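Local coordinates for exopolysaccharide biosynthesis protein (Pantoea stewartii subsp. stewartii DC283, PDB 6TGF), which modifies the glycan of bacterial biofilms, probably by hydrolysing exopolysaccharide, as a trimer with a bacteriophage tailspike-like parallel beta-helix fold, at residues B[74-79]-B[125-130]; B[171-176]-B[191-196]; B[375-380]-B[399-404]; B[420-425]-B[444-449]; B[566-571]-B[609-614]. All blocks are in the same frame, centred on the assembly; numbering follows the deposited sequence.

Spread along an elongated chain, the five contacts run from the amino-terminal region to the far side of the molecule, contacts 1 and 5 having centres 117 Å apart. Contacts 3 and 4, with centres 26 Å apart, both tie together successive parallel strands of the beta-helix, but on different faces: contact 3 ends in a carboxylate gripping a loop, whereas contact 4 stacks side chain on side chain along two neighbouring strands. Contacts 1, 2 and 5 secure turns and loops through backbone bonds aided by waters, a tryptophan face or serine hydroxyls. All five are partly buried; of them, contacts 4 and 5 meet a second subunit, contact 5 far more extensively.

Contact 1 (B[74-79]-B[125-130]); sequences GRAGSD and NPSHAM
Gly74 and Ala129 face each other as an antiparallel hydrogen-bonded pair with CA atoms 4.7 Å apart, Gly74 N bonding to Ala129 O and Ala129 N back to Gly74 O. Past this pair residues 74-79 leave their strand in a type II beta turn from Arg75 to Ser78, in which Gly77 takes a positive phi of 104°. The turn curls round the methyl of Ala129. Its CB lies 3.2 Å from Arg75 O and also touches Ser78 O, which makes it the side chain most enclosed by residues 74-79. Ser78 OG bonds across the turn to Arg75 O at 2.7 Å. Alongside, Ala76 CB meets Ser127 OG at 3.3 Å, the hydroxyl standing anti to its own backbone N (chi1 -170°). Water 1 bridges the same two residues, accepting from Ala76 N at 2.9 Å and donating to Ser127 O at 2.7 Å. In residues 125-130, His128 rests its CB against Gly74 O, while its ND1 bonds to Asn125 O at 2.7 Å. Asn125 OD1 in turn accepts from Ser127 N, forming an Asx turn just ahead of strand 129-134. The contact thus lies at one end of the pairing of strands 69-74 and 129-134, the two inner strands of a four-stranded antiparallel sheet in the head-binding region, where His128 also packs on Ile73 and on Ile50 of strand 48-51.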
# COMPACT_ATOMS: atom_id res chain seq x y z
N GLY B 74 27.99 29.68 -55.04
CA GLY B 74 27.56 29.34 -56.41
C GLY B 74 26.07 29.04 -56.49
O GLY B 74 25.42 29.00 -55.43
N ARG B 75 25.56 28.82 -57.70
CA ARG B 75 24.14 28.49 -57.98
C ARG B 75 23.80 27.15 -57.32
O ARG B 75 24.64 26.24 -57.37
CB ARG B 75 23.88 28.40 -59.48
CG ARG B 75 22.40 28.32 -59.85
CD ARG B 75 22.15 27.89 -61.28
NE ARG B 75 23.33 27.99 -62.11
CZ ARG B 75 24.05 26.96 -62.55
NH1 ARG B 75 23.72 25.71 -62.25
NH2 ARG B 75 25.12 27.18 -63.30
N ALA B 76 22.60 27.05 -56.74
CA ALA B 76 22.06 25.82 -56.12
C ALA B 76 22.02 24.70 -57.17
O ALA B 76 21.40 24.92 -58.23
CB ALA B 76 20.70 26.09 -55.53
N GLY B 77 22.69 23.58 -56.89
CA GLY B 77 22.71 22.37 -57.74
C GLY B 77 24.02 22.20 -58.50
O GLY B 77 24.07 21.29 -59.36
N SER B 78 25.03 23.02 -58.21
CA SER B 78 26.34 23.05 -58.93
C SER B 78 27.50 23.03 -57.93
O SER B 78 27.28 23.36 -56.75
CB SER B 78 26.42 24.26 -59.82
OG SER B 78 26.55 25.45 -59.05
N ASP B 79 28.70 22.67 -58.41
CA ASP B 79 29.99 22.92 -57.71
C ASP B 79 30.31 24.41 -57.89
O ASP B 79 30.57 24.82 -59.04
CB ASP B 79 31.11 22.02 -58.23
CG ASP B 79 32.45 22.22 -57.55
OD1 ASP B 79 32.52 23.02 -56.60
OD2 ASP B 79 33.43 21.57 -57.98
N ASN B 125 21.74 34.91 -52.55
CA ASN B 125 20.54 34.04 -52.65
C ASN B 125 20.59 33.02 -51.52
O ASN B 125 21.58 32.32 -51.38
CB ASN B 125 20.45 33.36 -54.02
CG ASN B 125 19.10 32.74 -54.31
OD1 ASN B 125 18.42 32.27 -53.40
ND2 ASN B 125 18.72 32.72 -55.57
N PRO B 126 19.54 32.91 -50.66
CA PRO B 126 19.51 31.88 -49.62
C PRO B 126 19.65 30.48 -50.22
O PRO B 126 20.24 29.63 -49.58
CB PRO B 126 18.14 32.06 -48.94
CG PRO B 126 17.33 32.91 -49.91
CD PRO B 126 18.35 33.77 -50.63
N SER B 127 19.12 30.27 -51.43
CA SER B 127 19.36 29.07 -52.27
C SER B 127 20.68 29.25 -53.02
O SER B 127 20.72 30.05 -53.97
CB SER B 127 18.21 28.84 -53.22
OG SER B 127 18.32 27.57 -53.85
N HIS B 128 21.73 28.54 -52.59
CA HIS B 128 23.10 28.62 -53.17
C HIS B 128 23.90 27.36 -52.86
O HIS B 128 23.65 26.73 -51.81
CB HIS B 128 23.82 29.88 -52.66
CG HIS B 128 24.09 29.87 -51.19
ND1 HIS B 128 23.20 30.41 -50.28
CD2 HIS B 128 25.13 29.41 -50.47
CE1 HIS B 128 23.68 30.27 -49.06
NE2 HIS B 128 24.87 29.66 -49.15
N ALA B 129 24.83 27.01 -53.75
CA ALA B 129 25.95 26.07 -53.51
C ALA B 129 27.04 26.82 -52.75
O ALA B 129 27.18 28.04 -52.98
CB ALA B 129 26.46 25.52 -54.81
N MET B 130 27.79 26.13 -51.89
CA MET B 130 28.92 26.71 -51.12
C MET B 130 30.09 25.72 -51.11
O MET B 130 29.86 24.53 -50.82
CB MET B 130 28.49 27.03 -49.68
CG MET B 130 29.49 27.89 -48.93
SD MET B 130 29.07 28.06 -47.18
CE MET B 130 27.95 29.46 -47.25
O HOH W 1 21.18 29.60 -56.58

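Contact 2 (B[171-176]-B[191-196]); sequences PSVDDL and KSWHPG. With EDO (1,2-ethanediol), chain C.
Val173 and Trp193 meet through their first torsions: Val173 CG1 stands anti to its carbonyl carbon (chi1 -51°), which puts CG2 between the backbone N and the carbonyl carbon, and Trp193 CG lies anti to its backbone N (chi1 -152°). The two valine methyls share one face of the indole. CG2 sits 3.4 Å from the centroid of the six-membered ring, almost on its normal, in a CH-pi contact, while Val173 CG1 covers the five-membered ring, 3.7 Å from Trp193 CD2. Beside this, Val173 N donates to Trp193 O at 3.0 Å in a nearly straight bond (163°) within the carbonyl plane. Ser172 caps the helix that begins here: its OG bonds to Asp175 OD2 at 2.8 Å and accepts a weak bond from Asp175 N. Ser172 CB packs on Pro195 CG, 3.7 Å away. Water 2 joins Pro171 O to Lys191 NZ and Gly196 N. A 1,2-ethanediol, probably from the crystallisation liquor, bonds to Asp174 OD2 and lies at the edge of the His194 ring, whose NE2 is bonded to Gly242 O. Farther out, Trp193 NE1 bonds to Gln215 O. This is an N-capped first helical turn packed against the face of a tryptophan, where the parallel strands 168-170 and 187-190 end.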
# COMPACT_ATOMS: atom_id res chain seq x y z
N PRO B 171 27.63 30.43 -27.00
CA PRO B 171 27.49 30.58 -25.55
C PRO B 171 26.06 30.63 -25.00
O PRO B 171 25.87 30.17 -23.89
CB PRO B 171 28.22 31.91 -25.27
CG PRO B 171 28.10 32.69 -26.56
CD PRO B 171 28.09 31.66 -27.66
N SER B 172 25.10 31.18 -25.75
CA SER B 172 23.69 31.41 -25.30
C SER B 172 22.71 31.22 -26.46
O SER B 172 23.16 31.23 -27.63
CB SER B 172 23.56 32.78 -24.69
OG SER B 172 23.82 33.79 -25.65
N VAL B 173 21.41 31.08 -26.16
CA VAL B 173 20.33 30.95 -27.20
C VAL B 173 20.17 32.31 -27.89
O VAL B 173 19.86 32.32 -29.10
CB VAL B 173 18.99 30.45 -26.64
CG1 VAL B 173 19.14 29.18 -25.83
CG2 VAL B 173 18.24 31.50 -25.84
N ASP B 174 20.37 33.41 -27.15
CA ASP B 174 20.41 34.79 -27.68
C ASP B 174 21.34 34.82 -28.91
O ASP B 174 20.92 35.35 -29.96
CB ASP B 174 20.87 35.79 -26.62
CG ASP B 174 19.84 36.13 -25.56
OD1 ASP B 174 18.69 35.65 -25.67
OD2 ASP B 174 20.19 36.86 -24.61
N ASP B 175 22.54 34.25 -28.77
CA ASP B 175 23.56 34.17 -29.85
C ASP B 175 23.16 33.11 -30.88
O ASP B 175 23.45 33.32 -32.08
CB ASP B 175 24.95 33.91 -29.26
CG ASP B 175 25.51 35.09 -28.47
OD1 ASP B 175 25.64 36.18 -29.06
OD2 ASP B 175 25.78 34.91 -27.27
N LEU B 176 22.52 32.02 -30.44
CA LEU B 176 22.06 30.91 -31.32
C LEU B 176 20.99 31.42 -32.29
O LEU B 176 21.04 31.03 -33.47
CB LEU B 176 21.51 29.76 -30.46
CG LEU B 176 21.12 28.49 -31.22
CD1 LEU B 176 22.34 27.83 -31.84
CD2 LEU B 176 20.39 27.52 -30.30
N LYS B 191 26.73 25.87 -25.33
CA LYS B 191 27.39 25.72 -24.00
C LYS B 191 26.31 25.72 -22.91
O LYS B 191 26.38 24.86 -22.00
CB LYS B 191 28.40 26.84 -23.77
CG LYS B 191 29.19 26.74 -22.46
CD LYS B 191 29.82 28.05 -22.03
CE LYS B 191 29.84 28.23 -20.52
NZ LYS B 191 28.50 28.56 -20.00
N SER B 192 25.36 26.66 -22.98
CA SER B 192 24.23 26.79 -22.03
C SER B 192 23.12 27.67 -22.64
O SER B 192 23.40 28.37 -23.63
CB SER B 192 24.70 27.33 -20.71
OG SER B 192 24.16 28.61 -20.44
N TRP B 193 21.93 27.62 -22.04
CA TRP B 193 20.76 28.45 -22.43
C TRP B 193 21.11 29.93 -22.21
O TRP B 193 21.10 30.69 -23.20
CB TRP B 193 19.51 28.04 -21.64
CG TRP B 193 18.22 28.29 -22.34
CD1 TRP B 193 17.40 27.36 -22.92
CD2 TRP B 193 17.57 29.56 -22.55
NE1 TRP B 193 16.30 27.95 -23.46
CE2 TRP B 193 16.38 29.30 -23.26
CE3 TRP B 193 17.88 30.88 -22.21
CZ2 TRP B 193 15.50 30.32 -23.63
CZ3 TRP B 193 17.01 31.89 -22.59
CH2 TRP B 193 15.84 31.61 -23.29
N HIS B 194 21.42 30.30 -20.96
CA HIS B 194 21.82 31.67 -20.54
C HIS B 194 23.34 31.79 -20.52
O HIS B 194 24.03 30.82 -20.21
CB HIS B 194 21.23 31.98 -19.16
CG HIS B 194 19.74 32.07 -19.14
ND1 HIS B 194 19.06 33.14 -19.68
CD2 HIS B 194 18.80 31.23 -18.66
CE1 HIS B 194 17.77 32.96 -19.53
NE2 HIS B 194 17.58 31.79 -18.91
N PRO B 195 23.92 32.97 -20.84
CA PRO B 195 25.37 33.14 -20.85
C PRO B 195 26.03 32.79 -19.51
O PRO B 195 25.70 33.40 -18.51
CB PRO B 195 25.57 34.63 -21.16
CG PRO B 195 24.28 35.07 -21.83
CD PRO B 195 23.20 34.20 -21.21
N GLY B 196 26.92 31.78 -19.52
CA GLY B 196 27.88 31.49 -18.44
C GLY B 196 27.28 30.72 -17.27
O GLY B 196 27.90 30.76 -16.19
C1 EDO C . 20.39 35.99 -20.67
O1 EDO C . 19.57 35.80 -21.80
C2 EDO C . 19.77 36.84 -19.62
O2 EDO C . 18.36 36.80 -19.61
O HOH W 2 27.87 30.95 -22.09
O HOH W 3 20.19 33.57 -23.83

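Contact 3 (B[375-380]-B[399-404]); sequences LLDTLD and GWSGQK. With EDO (1,2-ethanediol), chain L.
Leu376 and Gly399 form a parallel beta bridge at the end of two successive strands, 373-378 and 396-399, in one face of the parallel beta-helix, and the contact continues into the loop that follows. Two backbone bonds frame the bridge: Gly399 N donates to Leu375 O at 2.9 Å, and Asp377 N to Gly399 O at 3.1 Å. Beyond it, Asp377 interrupts the extended conformation (phi 48°, psi 51°), and the chain turns its corner at Leu379. Water 4 bridges Thr378 N and Gly399 O. The carboxylate of Asp377 then grips the loop. OD1 accepts from Ser401 N at 3.0 Å on its syn side, a little out of the carboxylate plane. OD2 bonds to Ser401 OG, although the modelled distance is too short to be trusted. Leu376 CG stands anti to its backbone N (chi1 -173°), and Leu376 CD1 reaches the Trp400 backbone, 3.5 Å from Trp400 C. Outside the segments, Gln356 OE1 accepts from Leu376 N, and Trp408 packs on both Asp377 and Ser401. The pairing of one strand end with the next, side by side in successive coils, is that of a parallel beta-helix like that of phage tailspikes.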
# COMPACT_ATOMS: atom_id res chain seq x y z
N LEU B 375 -9.30 20.52 -5.78
CA LEU B 375 -9.80 19.57 -6.81
C LEU B 375 -11.32 19.73 -6.97
O LEU B 375 -11.98 20.17 -6.01
CB LEU B 375 -9.44 18.14 -6.40
CG LEU B 375 -7.96 17.90 -6.06
CD1 LEU B 375 -7.73 16.46 -5.63
CD2 LEU B 375 -7.06 18.26 -7.23
N LEU B 376 -11.85 19.38 -8.15
CA LEU B 376 -13.29 19.53 -8.51
C LEU B 376 -13.80 18.25 -9.18
O LEU B 376 -13.10 17.73 -10.06
CB LEU B 376 -13.43 20.74 -9.43
CG LEU B 376 -14.86 21.16 -9.77
CD1 LEU B 376 -15.62 21.59 -8.52
CD2 LEU B 376 -14.87 22.27 -10.81
N ASP B 377 -14.98 17.78 -8.77
CA ASP B 377 -15.67 16.59 -9.35
C ASP B 377 -14.68 15.43 -9.47
O ASP B 377 -14.56 14.85 -10.56
CB ASP B 377 -16.29 16.94 -10.70
CG ASP B 377 -17.34 18.04 -10.64
OD1 ASP B 377 -17.98 18.19 -9.58
OD2 ASP B 377 -17.51 18.73 -11.66
N THR B 378 -13.98 15.12 -8.37
CA THR B 378 -12.94 14.07 -8.30
C THR B 378 -13.58 12.70 -8.56
O THR B 378 -14.59 12.38 -7.90
CB THR B 378 -12.21 14.11 -6.95
OG1 THR B 378 -11.60 15.39 -6.82
CG2 THR B 378 -11.17 13.02 -6.81
N LEU B 379 -13.00 11.92 -9.48
CA LEU B 379 -13.39 10.52 -9.78
C LEU B 379 -12.43 9.54 -9.09
O LEU B 379 -12.87 8.42 -8.79
CB LEU B 379 -13.39 10.31 -11.30
CG LEU B 379 -14.52 11.00 -12.06
CD1 LEU B 379 -14.34 10.82 -13.56
CD2 LEU B 379 -15.88 10.49 -11.62
N ASP B 380 -11.18 9.96 -8.88
CA ASP B 380 -10.12 9.15 -8.23
C ASP B 380 -8.98 10.09 -7.81
O ASP B 380 -8.46 10.80 -8.69
CB ASP B 380 -9.63 8.04 -9.16
CG ASP B 380 -8.66 7.06 -8.51
OD1 ASP B 380 -9.11 6.27 -7.66
OD2 ASP B 380 -7.46 7.10 -8.87
N GLY B 399 -14.04 19.87 -3.95
CA GLY B 399 -15.45 20.28 -4.05
C GLY B 399 -16.11 19.70 -5.30
O GLY B 399 -15.49 18.83 -5.94
N TRP B 400 -17.31 20.18 -5.63
CA TRP B 400 -18.14 19.69 -6.76
C TRP B 400 -18.84 20.87 -7.45
O TRP B 400 -18.91 21.95 -6.83
CB TRP B 400 -19.15 18.65 -6.27
CG TRP B 400 -20.00 19.13 -5.13
CD1 TRP B 400 -21.17 19.83 -5.22
CD2 TRP B 400 -19.72 18.98 -3.73
NE1 TRP B 400 -21.65 20.10 -3.97
CE2 TRP B 400 -20.78 19.60 -3.03
CE3 TRP B 400 -18.70 18.37 -2.99
CZ2 TRP B 400 -20.84 19.63 -1.64
CZ3 TRP B 400 -18.75 18.40 -1.62
CH2 TRP B 400 -19.81 19.02 -0.95
N SER B 401 -19.34 20.66 -8.67
CA SER B 401 -19.90 21.71 -9.56
C SER B 401 -21.43 21.77 -9.46
O SER B 401 -21.96 22.89 -9.43
CB SER B 401 -19.45 21.51 -10.98
OG SER B 401 -19.43 20.13 -11.31
N GLY B 402 -22.10 20.61 -9.43
CA GLY B 402 -23.57 20.51 -9.50
C GLY B 402 -24.25 21.07 -8.26
O GLY B 402 -23.93 20.60 -7.15
N GLN B 403 -25.15 22.04 -8.45
CA GLN B 403 -25.94 22.67 -7.36
C GLN B 403 -27.02 21.69 -6.88
O GLN B 403 -27.21 21.59 -5.65
CB GLN B 403 -26.55 23.99 -7.84
CG GLN B 403 -25.60 25.17 -7.75
CD GLN B 403 -24.43 25.06 -8.70
OE1 GLN B 403 -24.60 24.97 -9.91
NE2 GLN B 403 -23.23 25.07 -8.15
N LYS B 404 -27.68 21.00 -7.81
CA LYS B 404 -28.79 20.06 -7.50
C LYS B 404 -28.19 18.73 -7.03
O LYS B 404 -27.00 18.48 -7.29
CB LYS B 404 -29.70 19.89 -8.72
CG LYS B 404 -29.49 18.63 -9.55
CD LYS B 404 -30.74 18.19 -10.29
CE LYS B 404 -31.95 18.07 -9.39
NZ LYS B 404 -33.18 17.74 -10.15
C1 EDO L . -13.53 5.41 -11.76
O1 EDO L . -12.47 5.06 -10.89
C2 EDO L . -14.80 5.66 -11.05
O2 EDO L . -14.66 6.55 -9.95
O HOH W 4 -13.88 16.70 -5.94

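Contact 4 (B[420-425]-B[444-449]); sequences NAQHCK and WIEHCD
Asn420 to Gln422 pair with Trp444 to Glu446 as parallel strands whose axes run 4.6 Å apart at only 5° to each other, two successive coils of the parallel beta-helix. Ala421 N bonds to Trp444 O, Glu446 N to Ala421 O and His423 N to Glu446 O. The register continues past the strands, where His423 and His447 both take positive phi and Asp449 N bonds to Cys424 O. Equivalent positions therefore stack. On the face bearing Asn420, Gln422 is bent at chi2 (-74°) and lies beside Glu446, pointing the same way. Its NE2 gives one bond to Glu446 OE2 at 2.7 Å, from above the carboxylate plane, and another to Asn420 OD1 at 3.1 Å, so this amide is held from both strands. Trp444 stands on the same face, its CB met by Asn420 ND2, while its ring leads away; the residue packs on Thr412 of the second subunit. Farther along, the imidazoles of His423 and His447 lie nearly parallel (11°) but slid apart, with centroids separated by 4.7 Å; it is His447 CB that sits over the His423 face, 3.4 Å from His423 ND1. Asp468 bonds to His447 ND1. On the other face, Ala421 CB touches Ile445 CG1, and beyond the strands Cys424 CB packs on Cys448 SG at 3.6 Å. Cys448 SG also accepts from Cys424 N at 3.5 Å. At the far end Lys425 passes Asp449 at about a right angle, its CG against the carboxylate, and Lys425 NZ, in the plane of the His423 ring at the edge, donates to His447 O at 3.0 Å.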
# COMPACT_ATOMS: atom_id res chain seq x y z
N ASN B 420 1.57 13.51 7.28
CA ASN B 420 1.86 14.14 8.59
C ASN B 420 1.63 15.65 8.47
O ASN B 420 2.41 16.31 7.75
CB ASN B 420 3.26 13.78 9.08
CG ASN B 420 3.60 14.41 10.41
OD1 ASN B 420 4.09 15.53 10.47
ND2 ASN B 420 3.36 13.68 11.49
N ALA B 421 0.60 16.18 9.14
CA ALA B 421 0.27 17.62 9.22
C ALA B 421 0.64 18.15 10.61
O ALA B 421 0.12 17.60 11.60
CB ALA B 421 -1.20 17.83 8.92
N GLN B 422 1.51 19.16 10.67
CA GLN B 422 2.04 19.76 11.93
C GLN B 422 1.72 21.26 11.98
O GLN B 422 1.98 21.95 10.97
CB GLN B 422 3.55 19.56 12.03
CG GLN B 422 3.99 18.10 12.11
CD GLN B 422 3.70 17.46 13.44
OE1 GLN B 422 3.85 18.07 14.50
NE2 GLN B 422 3.32 16.19 13.40
N HIS B 423 1.19 21.72 13.11
CA HIS B 423 1.08 23.16 13.51
C HIS B 423 0.35 23.98 12.44
O HIS B 423 0.73 25.15 12.24
CB HIS B 423 2.48 23.71 13.82
CG HIS B 423 3.12 23.09 15.01
ND1 HIS B 423 2.67 23.33 16.29
CD2 HIS B 423 4.16 22.24 15.12
CE1 HIS B 423 3.41 22.65 17.15
NE2 HIS B 423 4.33 21.97 16.45
N CYS B 424 -0.68 23.40 11.81
CA CYS B 424 -1.54 24.08 10.80
C CYS B 424 -2.70 24.79 11.51
O CYS B 424 -3.45 24.10 12.23
CB CYS B 424 -2.06 23.10 9.76
SG CYS B 424 -0.75 22.38 8.74
N LYS B 425 -2.83 26.10 11.32
CA LYS B 425 -3.75 26.97 12.10
C LYS B 425 -4.46 27.98 11.19
O LYS B 425 -3.76 28.81 10.58
CB LYS B 425 -2.97 27.72 13.19
CG LYS B 425 -2.92 27.03 14.55
CD LYS B 425 -1.57 26.47 14.95
CE LYS B 425 -1.54 26.00 16.39
NZ LYS B 425 -0.30 25.24 16.70
N TRP B 444 -0.91 11.18 10.45
CA TRP B 444 -0.76 11.95 11.72
C TRP B 444 -1.14 13.42 11.47
O TRP B 444 -0.62 14.01 10.51
CB TRP B 444 0.67 11.84 12.26
CG TRP B 444 1.03 10.48 12.77
CD1 TRP B 444 1.26 9.35 12.03
CD2 TRP B 444 1.22 10.09 14.15
NE1 TRP B 444 1.57 8.30 12.85
CE2 TRP B 444 1.56 8.72 14.15
CE3 TRP B 444 1.14 10.77 15.37
CZ2 TRP B 444 1.81 8.02 15.33
CZ3 TRP B 444 1.39 10.07 16.54
CH2 TRP B 444 1.72 8.72 16.51
N ILE B 445 -2.03 13.96 12.31
CA ILE B 445 -2.37 15.42 12.35
C ILE B 445 -2.14 15.89 13.79
O ILE B 445 -2.95 15.55 14.67
CB ILE B 445 -3.81 15.68 11.86
CG1 ILE B 445 -4.03 15.15 10.45
CG2 ILE B 445 -4.14 17.17 11.96
CD1 ILE B 445 -5.48 15.08 10.03
N GLU B 446 -1.05 16.64 14.02
CA GLU B 446 -0.59 17.06 15.37
C GLU B 446 -0.57 18.59 15.45
O GLU B 446 -0.06 19.23 14.51
CB GLU B 446 0.80 16.49 15.65
CG GLU B 446 0.97 15.05 15.22
CD GLU B 446 2.21 14.38 15.79
OE1 GLU B 446 2.26 14.19 17.02
OE2 GLU B 446 3.12 14.05 15.00
N HIS B 447 -1.12 19.14 16.54
CA HIS B 447 -1.06 20.58 16.90
C HIS B 447 -1.73 21.44 15.81
O HIS B 447 -1.35 22.62 15.68
CB HIS B 447 0.39 21.00 17.17
CG HIS B 447 1.20 19.97 17.88
ND1 HIS B 447 1.01 19.68 19.22
CD2 HIS B 447 2.18 19.15 17.45
CE1 HIS B 447 1.85 18.73 19.59
NE2 HIS B 447 2.58 18.39 18.52
N CYS B 448 -2.69 20.87 15.07
CA CYS B 448 -3.46 21.55 14.00
C CYS B 448 -4.85 21.93 14.54
O CYS B 448 -5.51 21.05 15.12
CB CYS B 448 -3.61 20.66 12.77
SG CYS B 448 -2.04 20.23 11.98
N ASP B 449 -5.25 23.19 14.37
CA ASP B 449 -6.51 23.75 14.94
C ASP B 449 -7.72 23.00 14.38
O ASP B 449 -8.62 22.68 15.17
CB ASP B 449 -6.64 25.25 14.67
CG ASP B 449 -5.91 26.12 15.68
OD1 ASP B 449 -5.12 25.58 16.47
OD2 ASP B 449 -6.15 27.35 15.66

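Contact 5 (B[566-571]-B[609-614]); sequences QSQFNN and EGSSPV. With EDO (1,2-ethanediol), chain D.
Ser567 and Ser611 hold each other by two bonds: Ser567 N donates to Ser611 O at 2.9 Å (162°), and Ser611 OG donates back to Ser567 O at 2.6 Å. The hydroxyl reaches that carbonyl with OG anti to its own backbone N (chi1 -177°). Gln566 NE2 approaches Ser567 O from the opposite face of its plane, at 3.0 Å, so one oxygen is gripped from both faces. The same NE2 also bonds to Gln568 O, so the side chain of Gln566 spans the two carbonyls that follow it. Around these bonds Gln566 CB lies near Ser611 O, Ser567 CB near Ser612 O, and Pro613 CB comes within 4.2 Å of Gln566 C. A second shell positions the first: Gly588 N bonds to Gln566 OE1, Gly635 O accepts from Ser567 OG, and Thr637 OG1 bonds to Gln566 O. Within its own segment, Ser612 OG donates to Val614 O at 2.7 Å. The contact thus pins the loop after strand 558-564 to the link that carries the chain from strand 602-610 to strand 614-620, which belong to different antiparallel sheets. Strand 602-610 is outermost in its sheet within this chain, and at Glu609 it pairs antiparallel with a strand of the second subunit, continuing the sheet across the interface.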
# COMPACT_ATOMS: atom_id res chain seq x y z
N GLN B 566 -25.07 -26.79 30.86
CA GLN B 566 -25.85 -27.56 31.88
C GLN B 566 -24.96 -28.58 32.59
O GLN B 566 -23.86 -28.89 32.08
CB GLN B 566 -27.03 -28.25 31.21
CG GLN B 566 -26.64 -29.38 30.27
CD GLN B 566 -27.80 -30.31 30.01
OE1 GLN B 566 -28.66 -30.03 29.18
NE2 GLN B 566 -27.81 -31.43 30.71
N SER B 567 -25.45 -29.10 33.72
CA SER B 567 -24.90 -30.26 34.47
C SER B 567 -25.52 -31.55 33.92
O SER B 567 -26.69 -31.50 33.47
CB SER B 567 -25.15 -30.11 35.95
OG SER B 567 -24.84 -31.31 36.64
N GLN B 568 -24.77 -32.65 33.96
CA GLN B 568 -25.13 -33.98 33.39
C GLN B 568 -25.06 -33.92 31.86
O GLN B 568 -25.25 -32.83 31.29
CB GLN B 568 -26.53 -34.43 33.82
CG GLN B 568 -26.80 -34.32 35.32
CD GLN B 568 -25.90 -35.21 36.15
OE1 GLN B 568 -25.37 -36.21 35.68
NE2 GLN B 568 -25.72 -34.84 37.41
N PHE B 569 -24.78 -35.06 31.22
CA PHE B 569 -24.88 -35.27 29.75
C PHE B 569 -25.23 -36.73 29.46
O PHE B 569 -24.88 -37.23 28.37
CB PHE B 569 -23.57 -34.85 29.08
CG PHE B 569 -22.33 -35.47 29.68
CD1 PHE B 569 -21.68 -34.87 30.74
CD2 PHE B 569 -21.82 -36.66 29.19
CE1 PHE B 569 -20.55 -35.44 31.30
CE2 PHE B 569 -20.68 -37.23 29.74
CZ PHE B 569 -20.05 -36.62 30.80
N ASN B 570 -25.92 -37.40 30.40
CA ASN B 570 -26.39 -38.80 30.25
C ASN B 570 -27.65 -38.79 29.38
O ASN B 570 -28.40 -37.79 29.44
CB ASN B 570 -26.63 -39.47 31.61
CG ASN B 570 -27.62 -38.73 32.48
OD1 ASN B 570 -27.23 -37.99 33.38
ND2 ASN B 570 -28.90 -38.91 32.23
N ASN B 571 -27.87 -39.86 28.61
CA ASN B 571 -29.03 -40.03 27.70
C ASN B 571 -30.30 -40.26 28.53
O ASN B 571 -30.20 -40.39 29.77
CB ASN B 571 -28.81 -41.16 26.70
CG ASN B 571 -27.90 -40.77 25.56
OD1 ASN B 571 -26.74 -41.16 25.51
ND2 ASN B 571 -28.42 -39.97 24.64
N GLU B 609 -31.52 -21.97 35.39
CA GLU B 609 -32.50 -22.58 34.46
C GLU B 609 -32.14 -24.06 34.24
O GLU B 609 -30.94 -24.39 34.35
CB GLU B 609 -32.53 -21.85 33.12
CG GLU B 609 -33.31 -20.55 33.14
CD GLU B 609 -33.43 -19.86 31.79
OE1 GLU B 609 -33.19 -20.53 30.77
OE2 GLU B 609 -33.76 -18.66 31.76
N GLY B 610 -33.14 -24.89 33.94
CA GLY B 610 -32.99 -26.32 33.61
C GLY B 610 -32.03 -27.03 34.56
O GLY B 610 -32.17 -26.84 35.78
N SER B 611 -31.10 -27.82 34.02
CA SER B 611 -30.07 -28.56 34.77
C SER B 611 -28.86 -27.65 35.02
O SER B 611 -27.90 -27.71 34.24
CB SER B 611 -29.68 -29.83 34.05
OG SER B 611 -28.74 -30.58 34.80
N SER B 612 -28.94 -26.82 36.07
CA SER B 612 -27.97 -25.73 36.39
C SER B 612 -26.54 -26.25 36.35
O SER B 612 -26.25 -27.32 36.88
CB SER B 612 -28.28 -25.12 37.73
OG SER B 612 -27.39 -24.04 38.01
N PRO B 613 -25.59 -25.51 35.72
CA PRO B 613 -24.17 -25.85 35.80
C PRO B 613 -23.51 -25.38 37.10
O PRO B 613 -22.39 -25.79 37.35
CB PRO B 613 -23.58 -25.12 34.58
CG PRO B 613 -24.46 -23.89 34.43
CD PRO B 613 -25.84 -24.33 34.88
N VAL B 614 -24.20 -24.56 37.89
CA VAL B 614 -23.68 -23.92 39.14
C VAL B 614 -24.55 -24.35 40.33
O VAL B 614 -25.79 -24.36 40.18
CB VAL B 614 -23.64 -22.38 38.99
CG1 VAL B 614 -23.24 -21.68 40.29
CG2 VAL B 614 -22.72 -21.96 37.86
C1 EDO D . -22.21 -39.59 33.54
O1 EDO D . -20.85 -39.26 33.76
C2 EDO D . -23.16 -38.63 34.16
O2 EDO D . -23.83 -37.78 33.25